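Peruvianin-I (Thevetia peruviana, PDB 6ORM) acts as a germin-like protein of the cupin family with proteolytic activity, a cysteine peptidase of the plant's latex. Local coordinates at the interface of chains A and B and the interface of chains A and C. Residues are numbered along the deposited sequence; one frame, centred on the assembly and turned at random. Chains: chain A/B/C, Peruvianin-I.

Contact 1: the interface of chains A and B. Residues chain A 42, 59, 64, 67, 73-74; chain B 96, 126.
B:Leu126 pushes its methyl CD1 into a hydrophobic cup on chain A formed by A:Ile74, A:Val59 and A:Phe42. The tightest touch is with the branch methyl CG2 of A:Ile74, 3.5 Å from B:Leu126 CD1. From another side A:Val59 meets the same methyl tip to tip, its CG1 lying 3.7 Å from B:Leu126 CD1, and A:Phe42 brings up its ring carbon CE2 at 3.9 Å from that CD1. The other leucine methyl, CD2, leans on the ring of A:Phe42 and on A:Ile74. With an alanine here instead of B:Leu126, the cup of A:Ile74, A:Val59 and A:Phe42 would probably be left with a gap, the aromatic ring freer to shift. A:Ile74 CG2 also serves B:Leu96, whose CD2 is 3.7 Å from it, and so sits over the seam between the two leucines. What puts it there is the first torsion of A:Ile74 (chi1 -172°): CG1 is turned away from the backbone N, while CG2 projects to chain B. Farther out, the side chains of A:Phe64 and B:Leu96 run antiparallel, the ring carbon CE2 nearest to the leucine CD1, and A:Leu67 and the backbone of A:Thr73 approach B:Leu96 more loosely. In the cupin fold, A:Ile74 lies near the start of strand 73-79, whereas B:Leu96 and B:Leu126 rise from strands 95-101 and 126-129, so that sheet residues of one subunit pack against strand and loop residues of the other.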
loop_
_atom_site.group_PDB
_atom_site.type_symbol
_atom_site.label_atom_id
_atom_site.label_comp_id
_atom_site.label_asym_id
_atom_site.label_seq_id
_atom_site.Cartn_x
_atom_site.Cartn_y
_atom_site.Cartn_z
ATOM N N PHE A 42 28.317 -11.577 -2.199
ATOM C CA PHE A 42 28.653 -12.247 -0.947
ATOM C C PHE A 42 29.851 -13.174 -1.074
ATOM O O PHE A 42 30.376 -13.619 -0.049
ATOM C CB PHE A 42 27.460 -13.058 -0.430
ATOM C CG PHE A 42 26.367 -12.221 0.163
ATOM C CD1 PHE A 42 26.621 -10.937 0.613
ATOM C CD2 PHE A 42 25.085 -12.728 0.277
ATOM C CE1 PHE A 42 25.611 -10.171 1.161
ATOM C CE2 PHE A 42 24.070 -11.968 0.824
ATOM C CZ PHE A 42 24.332 -10.688 1.269
ATOM N N VAL A 59 23.155 -5.573 0.109
ATOM C CA VAL A 59 22.506 -5.894 -1.157
ATOM C C VAL A 59 21.151 -5.203 -1.203
ATOM O O VAL A 59 20.111 -5.822 -0.941
ATOM C CB VAL A 59 22.356 -7.410 -1.384
ATOM C CG1 VAL A 59 21.985 -7.678 -2.834
ATOM C CG2 VAL A 59 23.636 -8.143 -1.024
ATOM N N PHE A 64 22.287 -4.216 -6.371
ATOM C CA PHE A 64 21.689 -5.324 -7.111
ATOM C C PHE A 64 20.520 -4.740 -7.892
ATOM O O PHE A 64 19.373 -4.761 -7.425
ATOM C CB PHE A 64 21.260 -6.434 -6.149
ATOM C CG PHE A 64 20.797 -7.704 -6.815
ATOM C CD1 PHE A 64 20.924 -7.896 -8.182
ATOM C CD2 PHE A 64 20.239 -8.719 -6.049
ATOM C CE1 PHE A 64 20.490 -9.073 -8.771
ATOM C CE2 PHE A 64 19.806 -9.895 -6.630
ATOM C CZ PHE A 64 19.932 -10.075 -7.993
ATOM N N LEU A 67 16.756 -5.769 -7.940
ATOM C CA LEU A 67 15.877 -5.607 -6.787
ATOM C C LEU A 67 14.931 -4.424 -6.937
ATOM O O LEU A 67 13.931 -4.351 -6.212
ATOM C CB LEU A 67 16.706 -5.442 -5.512
ATOM C CG LEU A 67 17.502 -6.670 -5.074
ATOM C CD1 LEU A 67 18.273 -6.376 -3.795
ATOM C CD2 LEU A 67 16.576 -7.868 -4.891
ATOM N N THR A 73 15.529 -6.793 0.300
ATOM C CA THR A 73 16.948 -6.555 0.526
ATOM C C THR A 73 17.461 -7.662 1.437
ATOM O O THR A 73 16.739 -8.136 2.315
ATOM C CB THR A 73 17.198 -5.176 1.171
ATOM O OG1 THR A 73 17.143 -4.153 0.171
ATOM C CG2 THR A 73 18.553 -5.107 1.873
ATOM N N ILE A 74 18.706 -8.088 1.217
ATOM C CA ILE A 74 19.408 -8.933 2.175
ATOM C C ILE A 74 20.787 -8.335 2.426
ATOM O O ILE A 74 21.493 -7.965 1.482
ATOM C CB ILE A 74 19.499 -10.402 1.707
ATOM C CG1 ILE A 74 20.071 -11.284 2.820
ATOM C CG2 ILE A 74 20.309 -10.541 0.428
ATOM C CD1 ILE A 74 19.924 -12.773 2.557
ATOM N N LEU B 96 13.634 -13.745 -2.914
ATOM C CA LEU B 96 15.071 -13.528 -3.040
ATOM C C LEU B 96 15.776 -14.781 -2.533
ATOM O O LEU B 96 15.774 -15.062 -1.330
ATOM C CB LEU B 96 15.503 -12.285 -2.265
ATOM C CG LEU B 96 16.981 -11.893 -2.321
ATOM C CD1 LEU B 96 17.492 -11.861 -3.759
ATOM C CD2 LEU B 96 17.191 -10.544 -1.638
ATOM N N LEU B 126 22.940 -14.785 -4.937
ATOM C CA LEU B 126 21.548 -14.402 -4.779
ATOM C C LEU B 126 20.864 -14.401 -6.137
ATOM O O LEU B 126 21.495 -14.145 -7.167
ATOM C CB LEU B 126 21.409 -13.018 -4.148
ATOM C CG LEU B 126 22.098 -12.790 -2.808
ATOM C CD1 LEU B 126 22.089 -11.312 -2.501
ATOM C CD2 LEU B 126 21.401 -13.570 -1.717
#

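Contact 2: the interface of chains A and B. Residues chain A 122-125; chain B 38-40, 43.
B:Ile38 rests the end of its side chain on the carboxylate carbon of A:Asp125, with CD1 of B:Ile38 3.7 Å from CG of A:Asp125. Beside it, the aliphatic part of B:Lys43 passes along the A:Gly124-A:Asp125 turn, its CE 3.8 Å from A:Gly124 CA. A bend at the end of the lysine chain (chi4 -89°) then swings the amino group NZ round to the carbonyl of A:Pro123, where the hydrogen bond from B:Lys43 NZ to A:Pro123 O is 2.7 Å long. The donor stands above the carbonyl plane, 53° out of it. That position also brings B:Lys43 NZ within 3.4 Å of A:Asp125 OD1 in a salt bridge, and within weak bonding range of the A:Thr122 carbonyl. The amino group is thus held by a turn of backbone oxygens and a carboxylate together. A:Asp125 is itself braced from its own chain: A:Thr122 N donates to its OD2 at 2.8 Å, nearly straight (175° at the hydrogen) and on the anti lone pair. B:Ser40 faces the other carboxylate oxygen, but too closely modelled for its bond to be trusted. At the rim, water 1 joins A:Gly124 O (2.6 Å) to B:Tyr39 O (2.9 Å). The site pairs the turn between strands 116-121 and 126-129 of chain A, where the second conserved cupin motif begins, with strand 38-39 and the short helix 41-43 of chain B.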
loop_
_atom_site.group_PDB
_atom_site.type_symbol
_atom_site.label_atom_id
_atom_site.label_comp_id
_atom_site.label_asym_id
_atom_site.label_seq_id
_atom_site.Cartn_x
_atom_site.Cartn_y
_atom_site.Cartn_z
ATOM N N THR A 122 22.025 -18.846 17.901
ATOM C CA THR A 122 23.066 -19.718 17.365
ATOM C C THR A 122 22.704 -20.044 15.915
ATOM O O THR A 122 21.578 -19.743 15.498
ATOM C CB THR A 122 23.203 -20.978 18.229
ATOM O OG1 THR A 122 22.052 -21.814 18.055
ATOM C CG2 THR A 122 23.346 -20.607 19.701
ATOM N N PRO A 123 23.603 -20.630 15.115
ATOM C CA PRO A 123 23.309 -20.820 13.685
ATOM C C PRO A 123 21.988 -21.544 13.448
ATOM O O PRO A 123 21.696 -22.566 14.074
ATOM C CB PRO A 123 24.500 -21.648 13.192
ATOM C CG PRO A 123 25.611 -21.259 14.094
ATOM C CD PRO A 123 24.974 -21.074 15.440
ATOM N N GLY A 124 21.181 -21.001 12.530
ATOM C CA GLY A 124 19.863 -21.512 12.227
ATOM C C GLY A 124 18.734 -20.691 12.817
ATOM O O GLY A 124 17.612 -20.723 12.291
ATOM N N ASP A 125 19.008 -19.973 13.905
ATOM C CA ASP A 125 17.991 -19.185 14.591
ATOM C C ASP A 125 17.514 -18.016 13.730
ATOM O O ASP A 125 18.270 -17.423 12.955
ATOM C CB ASP A 125 18.543 -18.637 15.918
ATOM C CG ASP A 125 18.375 -19.590 17.090
ATOM O OD1 ASP A 125 17.304 -20.245 17.246
ATOM O OD2 ASP A 125 19.350 -19.672 17.869
ATOM N N ILE B 38 12.085 -15.145 18.591
ATOM C CA ILE B 38 13.046 -16.083 18.032
ATOM C C ILE B 38 12.284 -17.261 17.441
ATOM O O ILE B 38 11.228 -17.663 17.947
ATOM C CB ILE B 38 14.063 -16.544 19.101
ATOM C CG1 ILE B 38 15.167 -17.399 18.478
ATOM C CG2 ILE B 38 13.364 -17.287 20.230
ATOM C CD1 ILE B 38 16.218 -17.842 19.475
ATOM N N TYR B 39 12.814 -17.809 16.350
ATOM C CA TYR B 39 12.296 -19.041 15.769
ATOM C C TYR B 39 13.457 -19.962 15.442
ATOM O O TYR B 39 14.395 -19.565 14.744
ATOM C CB TYR B 39 11.466 -18.782 14.510
ATOM C CG TYR B 39 10.840 -20.040 13.950
ATOM C CD1 TYR B 39 9.726 -20.611 14.551
ATOM C CD2 TYR B 39 11.369 -20.662 12.827
ATOM C CE1 TYR B 39 9.153 -21.764 14.047
ATOM C CE2 TYR B 39 10.801 -21.813 12.313
ATOM C CZ TYR B 39 9.695 -22.361 12.929
ATOM O OH TYR B 39 9.126 -23.510 12.425
ATOM N N SER B 40 13.373 -21.201 15.932
ATOM C CA SER B 40 14.479 -22.147 15.878
ATOM C C SER B 40 14.160 -23.360 15.011
ATOM O O SER B 40 14.823 -24.393 15.135
ATOM C CB SER B 40 14.864 -22.585 17.291
ATOM O OG SER B 40 15.471 -21.520 18.001
ATOM N N LYS B 43 16.822 -25.551 12.964
ATOM C CA LYS B 43 17.727 -26.493 13.621
ATOM C C LYS B 43 17.307 -27.921 13.429
ATOM O O LYS B 43 18.130 -28.818 13.662
ATOM C CB LYS B 43 17.806 -26.154 15.089
ATOM C CG LYS B 43 18.303 -24.792 14.998
ATOM C CD LYS B 43 17.954 -23.892 16.084
ATOM C CE LYS B 43 18.099 -22.635 15.409
ATOM N NZ LYS B 43 19.470 -22.418 15.672
HETATM O O HOH W 1 15.114 -21.271 12.552
#

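Contact 3: the interface of chains A and C. Residues chain A 111, 131-134; chain C 91, 157, 159.
C:Pro91 and C:Gln159 meet a loop of chain A at a two-fold interface between copies of the protein, one that helps join subunits in the deposited six-chain assembly; germins are typically hexameric. The ring carbon CG of C:Pro91 rests against two neighbouring methyl groups of chain A. The methyl CG2 of A:Thr111 points at the ring, 3.8 Å from C:Pro91 CG, and A:Leu133 crosses it obliquely, its CD2 also 3.8 Å from C:Pro91 CG. The torsion that sets the threonine hydroxyl between the backbone N and the carbonyl carbon (chi1 59°) points the methyl at the proline. C:Gln159 stretches out, CG opposite its own backbone N (chi1 180°), to lay its amide against the backbone of A:Met134 and the CB of that residue. As modelled, C:Gln159 NE2 lies 2.9 Å from A:Met134 N, two nitrogens that would both donate, so the amide may in fact be turned over, presenting its oxygen to that N-H. In the modelled orientation C:Gln159 NE2 binds water 2 at 2.8 Å, and the water in turn meets A:Gly132 O, also at 2.8 Å. A leucine in place of C:Gln159 would probably take from water 2 its link to this side chain and leave the A:Met134 N-H without the amide that faces it. The contact ties the A:Pro131-A:Met134 loop, part of the second cupin motif, to the neighbouring subunit and may thereby help to steady it.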
loop_
_atom_site.group_PDB
_atom_site.type_symbol
_atom_site.label_atom_id
_atom_site.label_comp_id
_atom_site.label_asym_id
_atom_site.label_seq_id
_atom_site.Cartn_x
_atom_site.Cartn_y
_atom_site.Cartn_z
ATOM N N THR A 111 8.251 0.529 21.365
ATOM C CA THR A 111 7.878 1.915 21.620
ATOM C C THR A 111 7.143 2.091 22.942
ATOM O O THR A 111 6.711 3.206 23.250
ATOM C CB THR A 111 7.012 2.454 20.477
ATOM O OG1 THR A 111 5.834 1.650 20.345
ATOM C CG2 THR A 111 7.790 2.444 19.159
ATOM N N PRO A 131 9.551 -2.930 12.003
ATOM C CA PRO A 131 10.145 -1.827 11.231
ATOM C C PRO A 131 10.451 -0.612 12.096
ATOM O O PRO A 131 9.625 -0.172 12.900
ATOM C CB PRO A 131 9.072 -1.512 10.181
ATOM C CG PRO A 131 7.799 -2.037 10.765
ATOM C CD PRO A 131 8.195 -3.263 11.534
ATOM N N GLY A 132 11.655 -0.068 11.917
ATOM C CA GLY A 132 12.035 1.189 12.521
ATOM C C GLY A 132 12.470 1.113 13.966
ATOM O O GLY A 132 12.922 2.129 14.511
ATOM N N LEU A 133 12.354 -0.048 14.607
ATOM C CA LEU A 133 12.607 -0.143 16.036
ATOM C C LEU A 133 14.097 -0.292 16.311
ATOM O O LEU A 133 14.816 -0.989 15.588
ATOM C CB LEU A 133 11.838 -1.318 16.642
ATOM C CG LEU A 133 10.311 -1.223 16.591
ATOM C CD1 LEU A 133 9.678 -2.235 17.539
ATOM C CD2 LEU A 133 9.841 0.193 16.913
ATOM N N MET A 134 14.548 0.375 17.369
ATOM C CA MET A 134 15.945 0.330 17.780
ATOM C C MET A 134 16.346 -1.098 18.122
ATOM O O MET A 134 15.619 -1.806 18.822
ATOM C CB MET A 134 16.145 1.251 18.987
ATOM C CG MET A 134 17.562 1.356 19.524
ATOM S SD MET A 134 17.667 2.675 20.752
ATOM C CE MET A 134 16.387 2.159 21.894
ATOM N N PRO C 91 8.598 5.540 14.427
ATOM C CA PRO C 91 8.997 4.414 13.564
ATOM C C PRO C 91 8.144 4.210 12.320
ATOM O O PRO C 91 8.672 3.738 11.305
ATOM C CB PRO C 91 8.904 3.207 14.509
ATOM C CG PRO C 91 9.091 3.785 15.873
ATOM C CD PRO C 91 8.435 5.131 15.833
ATOM N N GLY C 157 3.754 5.403 16.611
ATOM C CA GLY C 157 4.751 4.950 17.559
ATOM C C GLY C 157 5.756 6.038 17.881
ATOM O O GLY C 157 5.967 6.957 17.088
ATOM N N GLN C 159 9.683 6.514 20.095
ATOM C CA GLN C 159 10.768 5.849 20.798
ATOM C C GLN C 159 11.842 6.871 21.129
ATOM O O GLN C 159 12.263 7.627 20.250
ATOM C CB GLN C 159 11.352 4.718 19.941
ATOM C CG GLN C 159 12.500 3.959 20.573
ATOM C CD GLN C 159 12.583 2.535 20.059
ATOM O OE1 GLN C 159 12.300 1.584 20.788
ATOM N NE2 GLN C 159 12.948 2.382 18.791
HETATM O O HOH W 2 13.422 3.971 16.588
#

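Contact 4: the interface of chains A and B. Residues chain A 64, 66-67, 70, 72; chain B 94, 128, 130-131.
B:Ile128 lies in the second conserved cupin motif, whose strand 126-129 runs on into B:Pro130 and B:Pro131, and its side chain is wedged into chain A. Each of its branches has a different partner. The methyl CG2 faces A:Ala66, with CB of A:Ala66 3.6 Å from B:Ile128 CG2, and also nears the ring atom CZ of A:Phe64 at 3.9 Å from the same CG2. The longer arm takes another direction: CG1 of B:Ile128 is 3.6 Å from A:Leu70 CD1, while its end methyl CD1 packs on A:Leu67, 3.8 Å from A:Leu67 CD2. This split follows from chi1 of -178°, which sets the CG1 arm opposite the backbone N and turns CG2 toward 3-10 helix 65-67. A:Leu70 spreads its two methyls across the chain B surface. CD1 reaches B:Ile128 and the ring of B:Pro130, and the leucine side chain crosses B:Pro131 at about a right angle, its CD2 3.9 Å from B:Pro131 CD. The backbone of A:Leu70 takes part as well. B:Ser94 points its hydroxyl at that carbonyl, giving a hydrogen bond of 2.7 Å from B:Ser94 OG to A:Leu70 O. The donor lies in the carbonyl plane on a lone pair, at a C=O...O angle of 133°, a direction likely to fix how the serine hydroxyl is turned. Next to it A:Leu72 lays its CD1 on the serine CB, 3.8 Å from B:Ser94 CB.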
loop_
_atom_site.group_PDB
_atom_site.type_symbol
_atom_site.label_atom_id
_atom_site.label_comp_id
_atom_site.label_asym_id
_atom_site.label_seq_id
_atom_site.Cartn_x
_atom_site.Cartn_y
_atom_site.Cartn_z
ATOM N N PHE A 64 22.287 -4.216 -6.371
ATOM C CA PHE A 64 21.689 -5.324 -7.111
ATOM C C PHE A 64 20.520 -4.740 -7.892
ATOM O O PHE A 64 19.373 -4.761 -7.425
ATOM C CB PHE A 64 21.260 -6.434 -6.149
ATOM C CG PHE A 64 20.797 -7.704 -6.815
ATOM C CD1 PHE A 64 20.924 -7.896 -8.182
ATOM C CD2 PHE A 64 20.239 -8.719 -6.049
ATOM C CE1 PHE A 64 20.490 -9.073 -8.771
ATOM C CE2 PHE A 64 19.806 -9.895 -6.630
ATOM C CZ PHE A 64 19.932 -10.075 -7.993
ATOM N N ALA A 66 18.452 -5.523 -10.104
ATOM C CA ALA A 66 17.222 -6.279 -10.303
ATOM C C ALA A 66 16.278 -6.205 -9.109
ATOM O O ALA A 66 15.104 -6.560 -9.253
ATOM C CB ALA A 66 17.544 -7.741 -10.615
ATOM N N LEU A 67 16.756 -5.769 -7.940
ATOM C CA LEU A 67 15.877 -5.607 -6.787
ATOM C C LEU A 67 14.931 -4.424 -6.937
ATOM O O LEU A 67 13.931 -4.351 -6.212
ATOM C CB LEU A 67 16.706 -5.442 -5.512
ATOM C CG LEU A 67 17.502 -6.670 -5.074
ATOM C CD1 LEU A 67 18.273 -6.376 -3.795
ATOM C CD2 LEU A 67 16.576 -7.868 -4.891
ATOM N N LEU A 70 11.036 -4.523 -6.473
ATOM C CA LEU A 70 10.638 -5.864 -6.063
ATOM C C LEU A 70 10.601 -6.058 -4.550
ATOM O O LEU A 70 10.274 -7.157 -4.091
ATOM C CB LEU A 70 11.565 -6.899 -6.711
ATOM C CG LEU A 70 11.493 -6.904 -8.243
ATOM C CD1 LEU A 70 12.276 -8.069 -8.834
ATOM C CD2 LEU A 70 10.045 -6.925 -8.733
ATOM N N LEU A 72 12.629 -6.142 -1.750
ATOM C CA LEU A 72 13.434 -6.985 -0.875
ATOM C C LEU A 72 14.888 -6.532 -0.840
ATOM O O LEU A 72 15.412 -5.976 -1.808
ATOM C CB LEU A 72 13.374 -8.454 -1.309
ATOM C CG LEU A 72 12.119 -9.216 -0.888
ATOM C CD1 LEU A 72 12.074 -10.568 -1.576
ATOM C CD2 LEU A 72 12.077 -9.375 0.624
ATOM N N SER B 94 7.555 -11.352 -3.889
ATOM C CA SER B 94 8.861 -11.601 -4.472
ATOM C C SER B 94 9.578 -12.684 -3.673
ATOM O O SER B 94 9.273 -12.932 -2.502
ATOM C CB SER B 94 9.706 -10.328 -4.477
ATOM O OG SER B 94 9.030 -9.263 -5.120
ATOM N N ILE B 128 16.848 -13.228 -7.713
ATOM C CA ILE B 128 15.575 -12.595 -7.389
ATOM C C ILE B 128 14.514 -13.081 -8.368
ATOM O O ILE B 128 14.726 -13.074 -9.587
ATOM C CB ILE B 128 15.687 -11.059 -7.400
ATOM C CG1 ILE B 128 14.352 -10.421 -6.999
ATOM C CG2 ILE B 128 16.170 -10.544 -8.755
ATOM C CD1 ILE B 128 14.005 -10.586 -5.526
ATOM N N PRO B 130 10.688 -12.221 -9.433
ATOM C CA PRO B 130 9.595 -11.254 -9.276
ATOM C C PRO B 130 8.323 -11.941 -8.813
ATOM O O PRO B 130 8.166 -13.159 -8.993
ATOM C CB PRO B 130 9.435 -10.669 -10.689
ATOM C CG PRO B 130 10.728 -10.932 -11.368
ATOM C CD PRO B 130 11.242 -12.221 -10.796
ATOM N N PRO B 131 7.398 -11.195 -8.205
ATOM C CA PRO B 131 6.236 -11.827 -7.563
ATOM C C PRO B 131 5.357 -12.578 -8.554
ATOM O O PRO B 131 5.037 -12.076 -9.635
ATOM C CB PRO B 131 5.489 -10.640 -6.944
ATOM C CG PRO B 131 5.951 -9.448 -7.720
ATOM C CD PRO B 131 7.383 -9.731 -8.050
#

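Contacts 1 and 4 form one continuous, largely apolar stretch of the A-B interface: their C-alpha centres are about 8 Å apart, they share A:Phe64 and A:Leu67, and both draw on strand 126-129 of chain B. Contact 2 belongs to the same interface but lies about 21 Å from contact 1 and 25 Å from contact 4, adding a polar site; 3-10 helix 41-43 serves contact 1 from chain A and contact 2 from chain B. Contact 3, some 24 to 26 Å from the others, faces chain C instead. A:Pro131 in contact 3 and B:Pro131 in contact 4 are the same residue, so the second cupin motif serves both interfaces of the six-chain assembly.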